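Local atomic coordinates of periplasmic beta-glucosidase (Pseudomonas aeruginosa, PDB entry 6R5V), a protein that probably hydrolyses terminal, non-reducing beta-D-glucosyl residues to release beta-D-glucose, as a periplasmic glycoside hydrolase of family 3 that also binds magnesium. Residues K176-Y181 against D203-Y208; A218-L223 against L251-H256; M121-M126 against M172-H177; R188-V193 against H485-R490. The protein carries 1 engineered substitution. All coordinates share one frame; numbering follows the deposited sequence. Where two conformers were deposited one is given.

Interaction 1 (K176-Y181 against D203-Y208); sequences KHFALY and DYLPPY. With XYP (beta-D-xylopyranose), chain C.
F178 and Y208 form the tight centre of this contact. They make an edge-to-face (T-shaped) stack, with the edge of F178 on a face of Y208. The ring planes meet at 73°. F178 CD1 comes to 3.6 Å from Y208 CG. The CG of F178 is anti to its backbone N (chi1 -173°), and this carries the ring nearer to 203-208 than its CB alone would be. A179 touches the ring further out, with its CB 3.7 Å from Y208 CE2. L180 N then donates to Y208 OH at 3.1 Å, with an N-H...O angle of 154°. D128 hydrogen-bonds the same hydroxyl, so the buried phenol is held at its tip as well as packed along its ring. A second tight point is L180 CD2 against Y204 CB at 3.5 Å, where the two side chains cross at about a right angle. L205 packs more loosely. L205 CD2 is 4.1 Å from A179 CB and 4.3 Å from F178 CE1. Beyond it, D203 and P206 are partly exposed, and D203 forms a salt bridge with R131. The strand shows another side to the sugar. The H177 ring lies between Y181 CD2, toward the rim of one face, and K176 CG, over the centre of the other. H177 NE2 shares a 2.7 Å hydrogen bond with O4 of the xylose in chain C. Non-proline cis peptides precede H177 and A179. This is the end of a beta strand in the TIM-barrel-type domain of family 3, packed against the following helices and opening into the sugar pocket.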
# COMPACT_ATOMS: atom_id res chain seq x y z
N LYS A 176 17.43 -10.94 -11.40
CA LYS A 176 16.86 -10.96 -10.03
C LYS A 176 15.79 -9.88 -9.90
O LYS A 176 15.70 -9.00 -10.74
CB LYS A 176 18.02 -10.78 -9.04
CG LYS A 176 18.63 -9.39 -9.02
CD LYS A 176 19.90 -9.33 -8.17
CE LYS A 176 20.44 -7.94 -8.00
NZ LYS A 176 21.62 -8.03 -7.12
N HIS A 177 14.96 -9.92 -8.88
CA HIS A 177 14.79 -10.97 -7.89
C HIS A 177 13.45 -11.68 -8.16
O HIS A 177 12.39 -11.05 -8.08
CB HIS A 177 14.76 -10.39 -6.49
CG HIS A 177 15.96 -9.59 -6.12
ND1 HIS A 177 16.07 -8.23 -6.43
CD2 HIS A 177 17.09 -9.92 -5.45
CE1 HIS A 177 17.22 -7.77 -5.93
NE2 HIS A 177 17.85 -8.77 -5.32
N PHE A 178 13.49 -12.93 -8.61
CA PHE A 178 12.30 -13.64 -9.14
C PHE A 178 11.54 -14.18 -7.93
O PHE A 178 12.03 -15.11 -7.28
CB PHE A 178 12.77 -14.73 -10.09
CG PHE A 178 11.67 -15.42 -10.84
CD1 PHE A 178 10.88 -14.71 -11.72
CD2 PHE A 178 11.45 -16.78 -10.72
CE1 PHE A 178 9.91 -15.34 -12.49
CE2 PHE A 178 10.50 -17.42 -11.50
CZ PHE A 178 9.72 -16.69 -12.37
N ALA A 179 10.40 -13.57 -7.55
CA ALA A 179 9.73 -12.51 -8.28
C ALA A 179 8.92 -11.61 -7.34
O ALA A 179 8.55 -12.05 -6.24
CB ALA A 179 8.80 -13.14 -9.30
N LEU A 180 8.59 -10.41 -7.84
CA LEU A 180 7.62 -9.42 -7.28
C LEU A 180 8.21 -8.71 -6.05
O LEU A 180 7.44 -8.15 -5.25
CB LEU A 180 6.31 -10.10 -6.85
CG LEU A 180 5.69 -11.12 -7.81
CD1 LEU A 180 4.31 -11.54 -7.33
CD2 LEU A 180 5.60 -10.55 -9.22
N TYR A 181 9.52 -8.81 -5.86
CA TYR A 181 10.19 -8.37 -4.61
C TYR A 181 9.92 -6.87 -4.32
O TYR A 181 9.81 -6.52 -3.12
CB TYR A 181 11.66 -8.76 -4.77
CG TYR A 181 12.59 -8.43 -3.63
CD1 TYR A 181 12.25 -8.62 -2.31
CD2 TYR A 181 13.85 -7.94 -3.92
CE1 TYR A 181 13.17 -8.33 -1.29
CE2 TYR A 181 14.75 -7.61 -2.93
CZ TYR A 181 14.42 -7.81 -1.62
OH TYR A 181 15.36 -7.44 -0.70
N ASP A 203 1.82 -6.83 -15.37
CA ASP A 203 2.65 -5.68 -14.93
C ASP A 203 3.97 -6.11 -14.30
O ASP A 203 4.96 -5.42 -14.54
CB ASP A 203 1.89 -4.86 -13.89
CG ASP A 203 0.68 -4.17 -14.47
OD1 ASP A 203 0.61 -4.04 -15.70
OD2 ASP A 203 -0.15 -3.70 -13.67
N TYR A 204 4.02 -7.19 -13.54
CA TYR A 204 5.20 -7.52 -12.71
C TYR A 204 6.10 -8.59 -13.34
O TYR A 204 7.30 -8.50 -13.19
CB TYR A 204 4.72 -7.87 -11.29
CG TYR A 204 4.43 -6.69 -10.42
CD1 TYR A 204 3.19 -6.04 -10.45
CD2 TYR A 204 5.42 -6.16 -9.62
CE1 TYR A 204 2.97 -4.93 -9.65
CE2 TYR A 204 5.22 -5.04 -8.84
CZ TYR A 204 3.99 -4.43 -8.87
OH TYR A 204 3.83 -3.33 -8.11
N LEU A 205 5.53 -9.63 -13.96
CA LEU A 205 6.34 -10.77 -14.46
C LEU A 205 7.05 -10.46 -15.77
O LEU A 205 8.09 -11.05 -16.02
CB LEU A 205 5.47 -12.02 -14.58
CG LEU A 205 5.03 -12.64 -13.26
CD1 LEU A 205 4.02 -13.77 -13.52
CD2 LEU A 205 6.24 -13.17 -12.49
N PRO A 206 6.53 -9.62 -16.70
CA PRO A 206 7.19 -9.48 -18.00
C PRO A 206 8.68 -9.16 -18.02
O PRO A 206 9.36 -9.67 -18.90
CB PRO A 206 6.36 -8.43 -18.74
CG PRO A 206 4.99 -8.62 -18.14
CD PRO A 206 5.26 -8.88 -16.67
N PRO A 207 9.27 -8.35 -17.10
CA PRO A 207 10.72 -8.13 -17.15
C PRO A 207 11.55 -9.39 -16.88
O PRO A 207 12.64 -9.54 -17.50
CB PRO A 207 10.98 -7.08 -16.07
CG PRO A 207 9.61 -6.44 -15.84
CD PRO A 207 8.60 -7.54 -16.07
N TYR A 208 11.05 -10.32 -16.06
CA TYR A 208 11.79 -11.58 -15.80
C TYR A 208 11.72 -12.44 -17.05
O TYR A 208 12.77 -13.02 -17.43
CB TYR A 208 11.27 -12.35 -14.57
CG TYR A 208 11.13 -11.53 -13.32
CD1 TYR A 208 12.23 -11.15 -12.56
CD2 TYR A 208 9.87 -11.19 -12.86
CE1 TYR A 208 12.08 -10.36 -11.43
CE2 TYR A 208 9.70 -10.44 -11.71
CZ TYR A 208 10.81 -10.03 -10.99
OH TYR A 208 10.65 -9.26 -9.87
C1 XYP C . 22.44 -10.09 -1.21
C2 XYP C . 22.82 -10.78 -2.54
C3 XYP C . 22.37 -9.89 -3.71
C4 XYP C . 20.86 -9.70 -3.59
C5 XYP C . 20.45 -9.15 -2.23
O2 XYP C . 24.22 -11.11 -2.50
O3 XYP C . 22.60 -10.39 -5.03
O4 XYP C . 20.46 -8.79 -4.60
O5 XYP C . 21.04 -9.80 -1.11

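Interaction 2 (A218-L223 against L251-H256); sequences AVMVSL and LTISNH. Engineered in segment 251-256: N255 (natural residue Asp). With XYP (beta-D-xylopyranose), chain C; XYP (beta-D-xylopyranose), chain B.
L251 O is gripped by two groups of the neighbouring strand. V219 N donates to L251 O at 2.8 Å, and A218 CA makes a CA-H...O contact with it at 3.1 Å. The pattern continues up the parallel pair: I253 N binds V219 O, and V221 N binds I253 O at 2.9 Å. The short strand segments run 24° apart. A218, M220, L251 and I253 put their side chains on one face of the sheet, and V219 and T252 on the other. Past I253 the chains separate. A water there accepts from N255 N and donates weakly to V221 O. S254 O is buried by the contact and has no partner in the model. N255 is an engineered residue, aspartate in the natural sequence. Its CG is roughly anti to the backbone N (chi1 -155°), which places the amide between L223 and the sugars. L223 crosses it at about a right angle, with CD2 4.0 Å from N255 CB. M220 SD lies at the same distance from N255 ND2. N255 OD1 accepts a short 2.6 Å bond from H256 N, in the carbonyl plane on a lone pair. This bond helps hold the rotation of the amide. N255 OD1 also lies 3.3 Å from O5 of the chain C xylose and 3.4 Å from O4 of the chain B xylose, the oxygen that joins the two sugars. The pair thus ends in the sugar-binding site. Strand 218-221 lies between strands 172-178 and 251-253. Helix 235-245 packs on V221 and T252, while M220 reaches M287 of strand 286-287.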
# COMPACT_ATOMS: atom_id res chain seq x y z
N ALA A 218 20.98 -17.53 -15.70
CA ALA A 218 20.59 -17.83 -14.31
C ALA A 218 19.47 -16.90 -13.86
O ALA A 218 19.26 -15.83 -14.44
CB ALA A 218 21.78 -17.75 -13.37
N VAL A 219 18.75 -17.39 -12.85
CA VAL A 219 17.67 -16.62 -12.19
C VAL A 219 17.91 -16.68 -10.68
O VAL A 219 18.06 -17.78 -10.13
CB VAL A 219 16.31 -17.18 -12.58
CG1 VAL A 219 15.18 -16.57 -11.70
CG2 VAL A 219 16.08 -17.01 -14.07
N MET A 220 18.03 -15.51 -10.05
CA MET A 220 18.12 -15.44 -8.58
C MET A 220 16.72 -15.28 -7.96
O MET A 220 15.95 -14.37 -8.32
CB MET A 220 19.01 -14.30 -8.11
CG MET A 220 19.06 -14.24 -6.62
SD MET A 220 20.29 -13.06 -6.04
CE MET A 220 21.73 -14.12 -6.19
N VAL A 221 16.43 -16.19 -7.05
CA VAL A 221 15.09 -16.33 -6.44
C VAL A 221 14.97 -15.32 -5.30
O VAL A 221 15.95 -15.09 -4.57
CB VAL A 221 14.84 -17.79 -6.03
CG1 VAL A 221 13.47 -17.95 -5.42
CG2 VAL A 221 14.98 -18.72 -7.25
N SER A 222 13.80 -14.68 -5.19
CA SER A 222 13.57 -13.62 -4.18
C SER A 222 13.30 -14.16 -2.76
O SER A 222 13.05 -15.35 -2.55
CB SER A 222 12.45 -12.70 -4.64
OG SER A 222 11.22 -13.39 -4.56
N LEU A 223 13.36 -13.23 -1.80
CA LEU A 223 13.25 -13.46 -0.34
C LEU A 223 11.80 -13.40 0.16
O LEU A 223 11.56 -13.85 1.29
CB LEU A 223 14.13 -12.41 0.35
CG LEU A 223 15.62 -12.71 0.28
CD1 LEU A 223 16.41 -11.52 0.77
CD2 LEU A 223 15.96 -13.93 1.12
N LEU A 251 19.86 -21.91 -14.75
CA LEU A 251 20.21 -22.24 -13.36
C LEU A 251 19.37 -21.37 -12.43
O LEU A 251 19.37 -20.15 -12.64
CB LEU A 251 21.69 -21.96 -13.16
CG LEU A 251 22.24 -22.20 -11.77
CD1 LEU A 251 22.11 -23.67 -11.39
CD2 LEU A 251 23.67 -21.72 -11.64
N THR A 252 18.73 -21.95 -11.41
CA THR A 252 18.10 -21.13 -10.34
C THR A 252 19.02 -21.08 -9.12
O THR A 252 19.55 -22.14 -8.71
CB THR A 252 16.73 -21.68 -9.98
OG1 THR A 252 16.83 -23.09 -9.75
CG2 THR A 252 15.72 -21.40 -11.05
N ILE A 253 19.19 -19.91 -8.56
CA ILE A 253 20.09 -19.68 -7.41
C ILE A 253 19.24 -19.08 -6.29
O ILE A 253 18.52 -18.09 -6.54
CB ILE A 253 21.24 -18.74 -7.78
CG1 ILE A 253 22.00 -19.23 -9.01
CG2 ILE A 253 22.15 -18.49 -6.59
CD1 ILE A 253 23.10 -18.25 -9.48
N SER A 254 19.38 -19.60 -5.08
CA SER A 254 18.72 -18.99 -3.90
C SER A 254 19.47 -17.70 -3.50
O SER A 254 20.65 -17.51 -3.87
CB SER A 254 18.68 -20.00 -2.78
OG SER A 254 19.86 -19.95 -2.01
N ASN A 255 18.82 -16.84 -2.72
CA ASN A 255 19.48 -15.69 -2.05
C ASN A 255 20.10 -16.19 -0.74
O ASN A 255 19.87 -17.37 -0.32
CB ASN A 255 18.50 -14.53 -1.87
CG ASN A 255 19.20 -13.19 -1.79
OD1 ASN A 255 20.20 -13.04 -1.10
ND2 ASN A 255 18.70 -12.22 -2.51
N HIS A 256 20.91 -15.35 -0.11
CA HIS A 256 21.71 -15.69 1.08
C HIS A 256 20.79 -16.14 2.23
O HIS A 256 19.96 -15.35 2.66
CB HIS A 256 22.51 -14.46 1.51
CG HIS A 256 23.39 -14.73 2.66
ND1 HIS A 256 23.01 -14.48 3.96
CD2 HIS A 256 24.65 -15.20 2.72
CE1 HIS A 256 23.99 -14.82 4.78
NE2 HIS A 256 25.01 -15.25 4.02
C1 XYP C . 22.44 -10.09 -1.21
C2 XYP C . 22.82 -10.78 -2.54
C3 XYP C . 22.37 -9.89 -3.71
C4 XYP C . 20.86 -9.70 -3.59
C5 XYP C . 20.45 -9.15 -2.23
O2 XYP C . 24.22 -11.11 -2.50
O3 XYP C . 22.60 -10.39 -5.03
O4 XYP C . 20.46 -8.79 -4.60
O5 XYP C . 21.04 -9.80 -1.11
O1 XYP B . 23.88 -9.64 5.13
C1 XYP B . 23.65 -10.33 3.90
C2 XYP B . 22.20 -10.12 3.51
C3 XYP B . 21.93 -10.87 2.18
C4 XYP B . 22.92 -10.33 1.14
C5 XYP B . 24.36 -10.56 1.60
O2 XYP B . 21.48 -10.60 4.65
O3 XYP B . 20.58 -10.82 1.67
O4 XYP B . 22.78 -10.97 -0.12
O5 XYP B . 24.53 -9.88 2.85
O HOH W 1 15.98 -17.23 -2.79

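Interaction 3 (M121-M126 against M172-H177); sequences MSFSPM and MAAVKH. With XYP (beta-D-xylopyranose), chain C.
The K176 side chain runs across segment 121-126 to the bound sugar. Its CB leaves the backbone next to the K176 N to P125 O hydrogen bond (3.0 Å). K176 CG sits between the backbone N and the carbonyl carbon (chi1 71°), 3.9 Å from M126 CA. The chain then extends. K176 CD is 3.4 Å from F123 O. K176 CE packs against M126 CB at 4.0 Å. K176 NZ donates to F123 O at 2.9 Å, tilted 35° from the carbonyl plane. K176 NZ also donates to O4 of the chain C xylose at 2.9 Å and, weakly, to O3. This is consistent with F123 O helping to position the ammonium group for the sugar. F123 is the centre of an inverse gamma turn, and a cis peptide precedes P125. Here the parallel pairing stops. A single backbone bridge, M126 with K176, follows one residue out of register. Before the break, M121 and M172 lie side by side, CE to SD 3.6 Å. A174 CB meets the F123 ring at its edge, 3.9 Å from CD1. Strand 172-178 lies between strands 121-122 and 218-221, strand 75-78 flanks M121, and helix 146-161 packs on P125 and M172.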
# COMPACT_ATOMS: atom_id res chain seq x y z
N MET A 121 30.12 -14.37 -13.65
CA MET A 121 28.67 -14.15 -13.47
C MET A 121 28.44 -12.89 -12.63
O MET A 121 29.20 -12.60 -11.69
CB MET A 121 28.03 -15.37 -12.80
CG MET A 121 26.54 -15.19 -12.48
SD MET A 121 25.86 -16.60 -11.54
CE MET A 121 25.84 -17.86 -12.81
N SER A 122 27.40 -12.16 -13.00
CA SER A 122 26.88 -11.09 -12.13
C SER A 122 25.47 -11.42 -11.65
O SER A 122 24.61 -11.90 -12.47
CB SER A 122 26.83 -9.76 -12.81
OG SER A 122 26.38 -8.78 -11.87
N PHE A 123 25.20 -11.06 -10.41
CA PHE A 123 23.80 -11.12 -9.91
C PHE A 123 23.12 -9.82 -10.33
O PHE A 123 23.03 -8.90 -9.50
CB PHE A 123 23.73 -11.34 -8.41
CG PHE A 123 24.43 -12.58 -7.92
CD1 PHE A 123 24.21 -13.81 -8.51
CD2 PHE A 123 25.33 -12.51 -6.87
CE1 PHE A 123 24.85 -14.94 -8.03
CE2 PHE A 123 25.98 -13.64 -6.41
CZ PHE A 123 25.74 -14.85 -6.99
N SER A 124 22.77 -9.76 -11.60
CA SER A 124 22.22 -8.56 -12.31
C SER A 124 21.73 -9.05 -13.66
O SER A 124 22.16 -10.11 -14.12
CB SER A 124 23.29 -7.47 -12.36
OG SER A 124 23.04 -6.42 -13.28
N PRO A 125 20.76 -8.39 -14.33
CA PRO A 125 20.13 -7.15 -13.88
C PRO A 125 19.05 -7.40 -12.80
O PRO A 125 18.46 -8.48 -12.76
CB PRO A 125 19.49 -6.63 -15.17
CG PRO A 125 19.07 -7.90 -15.90
CD PRO A 125 20.13 -8.91 -15.55
N MET A 126 18.85 -6.39 -11.95
CA MET A 126 17.64 -6.28 -11.10
C MET A 126 16.49 -5.67 -11.92
O MET A 126 16.61 -4.56 -12.42
CB MET A 126 17.98 -5.44 -9.87
CG MET A 126 16.87 -5.42 -8.80
SD MET A 126 15.62 -4.19 -9.19
CE MET A 126 14.86 -3.95 -7.58
N MET A 172 27.85 -14.25 -17.34
CA MET A 172 26.47 -14.75 -17.30
C MET A 172 25.63 -13.78 -16.47
O MET A 172 26.10 -13.26 -15.43
CB MET A 172 26.40 -16.16 -16.69
CG MET A 172 25.00 -16.67 -16.54
SD MET A 172 24.93 -18.47 -16.19
CE MET A 172 25.63 -19.10 -17.71
N ALA A 173 24.43 -13.50 -16.95
CA ALA A 173 23.45 -12.69 -16.19
C ALA A 173 22.64 -13.66 -15.31
O ALA A 173 22.04 -14.69 -15.82
CB ALA A 173 22.53 -11.94 -17.11
N ALA A 174 22.58 -13.34 -14.03
CA ALA A 174 21.65 -13.96 -13.08
C ALA A 174 20.59 -12.90 -12.76
O ALA A 174 20.81 -12.07 -11.89
CB ALA A 174 22.36 -14.52 -11.87
N VAL A 175 19.51 -12.90 -13.56
CA VAL A 175 18.39 -11.91 -13.42
C VAL A 175 17.76 -12.07 -12.04
O VAL A 175 17.62 -13.20 -11.56
CB VAL A 175 17.35 -12.02 -14.54
CG1 VAL A 175 16.63 -13.34 -14.63
CG2 VAL A 175 16.37 -10.87 -14.51
N LYS A 176 17.43 -10.94 -11.40
CA LYS A 176 16.86 -10.96 -10.03
C LYS A 176 15.79 -9.88 -9.90
O LYS A 176 15.70 -9.00 -10.74
CB LYS A 176 18.02 -10.78 -9.04
CG LYS A 176 18.63 -9.39 -9.02
CD LYS A 176 19.90 -9.33 -8.17
CE LYS A 176 20.44 -7.94 -8.00
NZ LYS A 176 21.62 -8.03 -7.12
N HIS A 177 14.96 -9.92 -8.88
CA HIS A 177 14.79 -10.97 -7.89
C HIS A 177 13.45 -11.68 -8.16
O HIS A 177 12.39 -11.05 -8.08
CB HIS A 177 14.76 -10.39 -6.49
CG HIS A 177 15.96 -9.59 -6.12
ND1 HIS A 177 16.07 -8.23 -6.43
CD2 HIS A 177 17.09 -9.92 -5.45
CE1 HIS A 177 17.22 -7.77 -5.93
NE2 HIS A 177 17.85 -8.77 -5.32
C1 XYP C . 22.44 -10.09 -1.21
C2 XYP C . 22.82 -10.78 -2.54
C3 XYP C . 22.37 -9.89 -3.71
C4 XYP C . 20.86 -9.70 -3.59
C5 XYP C . 20.45 -9.15 -2.23
O2 XYP C . 24.22 -11.11 -2.50
O3 XYP C . 22.60 -10.39 -5.03
O4 XYP C . 20.46 -8.79 -4.60
O5 XYP C . 21.04 -9.80 -1.11

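Interaction 4 (R188-V193 against H485-R490); sequences RDYNTV and HEASSR. With XYP (beta-D-xylopyranose), chain B; XYP (beta-D-xylopyranose), chain C.
The Y190 ring has D189 CG over the centre of one face and E486 OE2 in its plane at the edge. Ring and carboxylate planes are 78° apart, and the two side chains cross at about a right angle. Y190 OH donates to E486 OE2 at 2.6 Å. It meets that oxygen on the anti side, 23° out of the carboxylate plane. E486 has its CG anti to the backbone N (chi1 -177°) and stays extended, so its carboxylate reaches both the tyrosine and the sugars. E486 OE2 is 3.0 Å from O3 of the chain B xylose, and E486 OE1 is 3.4 Å from O5 of the chain C xylose. R585 of the second subunit forms a salt bridge with OE2. A487 CB touches the same phenol, 3.8 Å from Y190 OH. Each segment contains a type II beta turn, R188 to N191 and H485 to S488. Y190 and A487 take the third positions, both with positive phi. The turns come from different domains, the TIM-barrel-type domain and the C-terminal domain of family 3, and they meet at the sugar site. D189 ties them together. D189 OD2 uses the anti lone pair to accept from A487 N at 2.7 Å. S489 OG takes a weak bond from D189 N at 3.2 Å. S489 OG is also hydrogen-bonded to G187 O. The second subunit also binds this loop pair: R188 binds Y599 and P575 of that chain, and S597 of that chain binds D189 O.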
# COMPACT_ATOMS: atom_id res chain seq x y z
N ARG A 188 8.45 -2.02 3.12
CA ARG A 188 9.43 -2.61 4.07
C ARG A 188 10.17 -3.73 3.37
O ARG A 188 9.52 -4.65 2.78
CB ARG A 188 8.75 -3.12 5.34
CG ARG A 188 8.11 -2.00 6.15
CD ARG A 188 7.48 -2.38 7.48
NE ARG A 188 6.26 -3.15 7.44
CZ ARG A 188 4.99 -2.67 7.34
NH1 ARG A 188 4.76 -1.39 7.12
NH2 ARG A 188 3.95 -3.50 7.44
N ASP A 189 11.50 -3.69 3.39
CA ASP A 189 12.27 -4.73 2.67
C ASP A 189 11.86 -6.11 3.21
O ASP A 189 11.53 -6.25 4.43
CB ASP A 189 13.77 -4.50 2.70
CG ASP A 189 14.48 -5.05 1.46
OD1 ASP A 189 13.85 -5.82 0.66
OD2 ASP A 189 15.65 -4.70 1.29
N TYR A 190 11.86 -7.11 2.32
CA TYR A 190 11.60 -8.54 2.59
C TYR A 190 10.14 -8.80 2.97
O TYR A 190 9.79 -9.97 3.23
CB TYR A 190 12.45 -9.04 3.76
CG TYR A 190 13.87 -8.56 3.80
CD1 TYR A 190 14.73 -8.83 2.75
CD2 TYR A 190 14.36 -7.87 4.90
CE1 TYR A 190 16.04 -8.41 2.78
CE2 TYR A 190 15.67 -7.43 4.94
CZ TYR A 190 16.52 -7.73 3.89
OH TYR A 190 17.84 -7.37 3.95
N ASN A 191 9.28 -7.78 2.93
CA ASN A 191 7.89 -7.92 3.43
C ASN A 191 6.99 -8.63 2.39
O ASN A 191 7.30 -8.69 1.18
CB ASN A 191 7.25 -6.59 3.86
CG ASN A 191 6.16 -6.78 4.89
OD1 ASN A 191 6.05 -7.86 5.50
ND2 ASN A 191 5.29 -5.79 5.05
N THR A 192 5.90 -9.13 2.92
CA THR A 192 4.73 -9.71 2.21
C THR A 192 4.45 -9.05 0.86
O THR A 192 4.35 -7.83 0.79
CB THR A 192 3.50 -9.63 3.12
OG1 THR A 192 3.93 -10.27 4.33
CG2 THR A 192 2.34 -10.34 2.44
N VAL A 193 4.23 -9.88 -0.16
CA VAL A 193 3.74 -9.43 -1.46
C VAL A 193 2.48 -10.17 -1.73
O VAL A 193 2.46 -11.43 -1.63
CB VAL A 193 4.74 -9.57 -2.62
CG1 VAL A 193 4.11 -9.16 -3.94
CG2 VAL A 193 5.96 -8.75 -2.31
N HIS A 485 19.55 1.43 0.08
CA HIS A 485 20.17 0.11 -0.13
C HIS A 485 19.28 -1.00 0.47
O HIS A 485 18.18 -0.74 0.93
CB HIS A 485 21.63 0.20 0.32
CG HIS A 485 21.95 -0.41 1.63
ND1 HIS A 485 22.51 -1.66 1.71
CD2 HIS A 485 21.89 0.07 2.89
CE1 HIS A 485 22.74 -1.96 2.97
NE2 HIS A 485 22.37 -0.91 3.72
N GLU A 486 19.78 -2.22 0.44
CA GLU A 486 19.01 -3.35 1.02
C GLU A 486 18.62 -2.99 2.46
O GLU A 486 19.49 -2.52 3.23
CB GLU A 486 19.87 -4.60 0.95
CG GLU A 486 19.12 -5.80 1.45
CD GLU A 486 19.95 -7.05 1.47
OE1 GLU A 486 21.05 -7.02 0.85
OE2 GLU A 486 19.48 -8.04 2.08
N ALA A 487 17.36 -3.23 2.80
CA ALA A 487 16.76 -3.06 4.14
C ALA A 487 16.61 -1.59 4.54
O ALA A 487 15.96 -1.38 5.57
CB ALA A 487 17.55 -3.81 5.16
N SER A 488 16.95 -0.60 3.71
CA SER A 488 16.88 0.83 4.12
C SER A 488 15.55 1.45 3.66
O SER A 488 15.57 2.43 2.91
CB SER A 488 18.09 1.59 3.63
OG SER A 488 19.29 1.00 4.12
N SER A 489 14.44 0.93 4.14
CA SER A 489 13.10 1.49 3.86
C SER A 489 12.89 2.76 4.67
O SER A 489 13.33 2.86 5.79
CB SER A 489 12.05 0.48 4.12
OG SER A 489 12.29 -0.64 3.27
N ARG A 490 12.29 3.75 4.03
CA ARG A 490 12.07 5.07 4.64
C ARG A 490 10.58 5.32 4.82
O ARG A 490 9.80 4.94 3.93
CB ARG A 490 12.62 6.17 3.74
CG ARG A 490 14.10 6.42 3.87
CD ARG A 490 14.52 7.69 3.12
NE ARG A 490 14.35 8.89 3.90
CZ ARG A 490 14.40 10.12 3.41
NH1 ARG A 490 14.69 10.34 2.14
NH2 ARG A 490 14.21 11.14 4.22
O1 XYP B . 23.88 -9.64 5.13
C1 XYP B . 23.65 -10.33 3.90
C2 XYP B . 22.20 -10.12 3.51
C3 XYP B . 21.93 -10.87 2.18
C4 XYP B . 22.92 -10.33 1.14
C5 XYP B . 24.36 -10.56 1.60
O2 XYP B . 21.48 -10.60 4.65
O3 XYP B . 20.58 -10.82 1.67
O4 XYP B . 22.78 -10.97 -0.12
O5 XYP B . 24.53 -9.88 2.85
C1 XYP C . 22.44 -10.09 -1.21
C2 XYP C . 22.82 -10.78 -2.54
C3 XYP C . 22.37 -9.89 -3.71
C4 XYP C . 20.86 -9.70 -3.59
C5 XYP C . 20.45 -9.15 -2.23
O2 XYP C . 24.22 -11.11 -2.50
O3 XYP C . 22.60 -10.39 -5.03
O4 XYP C . 20.46 -8.79 -4.60
O5 XYP C . 21.04 -9.80 -1.11

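In the fold
Interactions 1, 2 and 3 all reach the parallel sheet of the TIM-barrel-type domain; interaction 1 joins it to helices 197-204 and 206-213. Strand 172-178 serves both 1 and 3, which share K176 and H177. Strand 218-221 of interaction 2 is its neighbour, and F178 pairs with M220 and S222. The centres of 2 and 3 are about 9 Å apart, and that of 1 is about 12 Å from each. Along the chain, 3 and 1 close before 2 opens. Interaction 4 spans 291 residues to the C-terminal domain, its centre about 16 to 19 Å from the others. Y181 and L223 touch its segment 188-193. All four reach the chain C xylose and together line one sugar pocket.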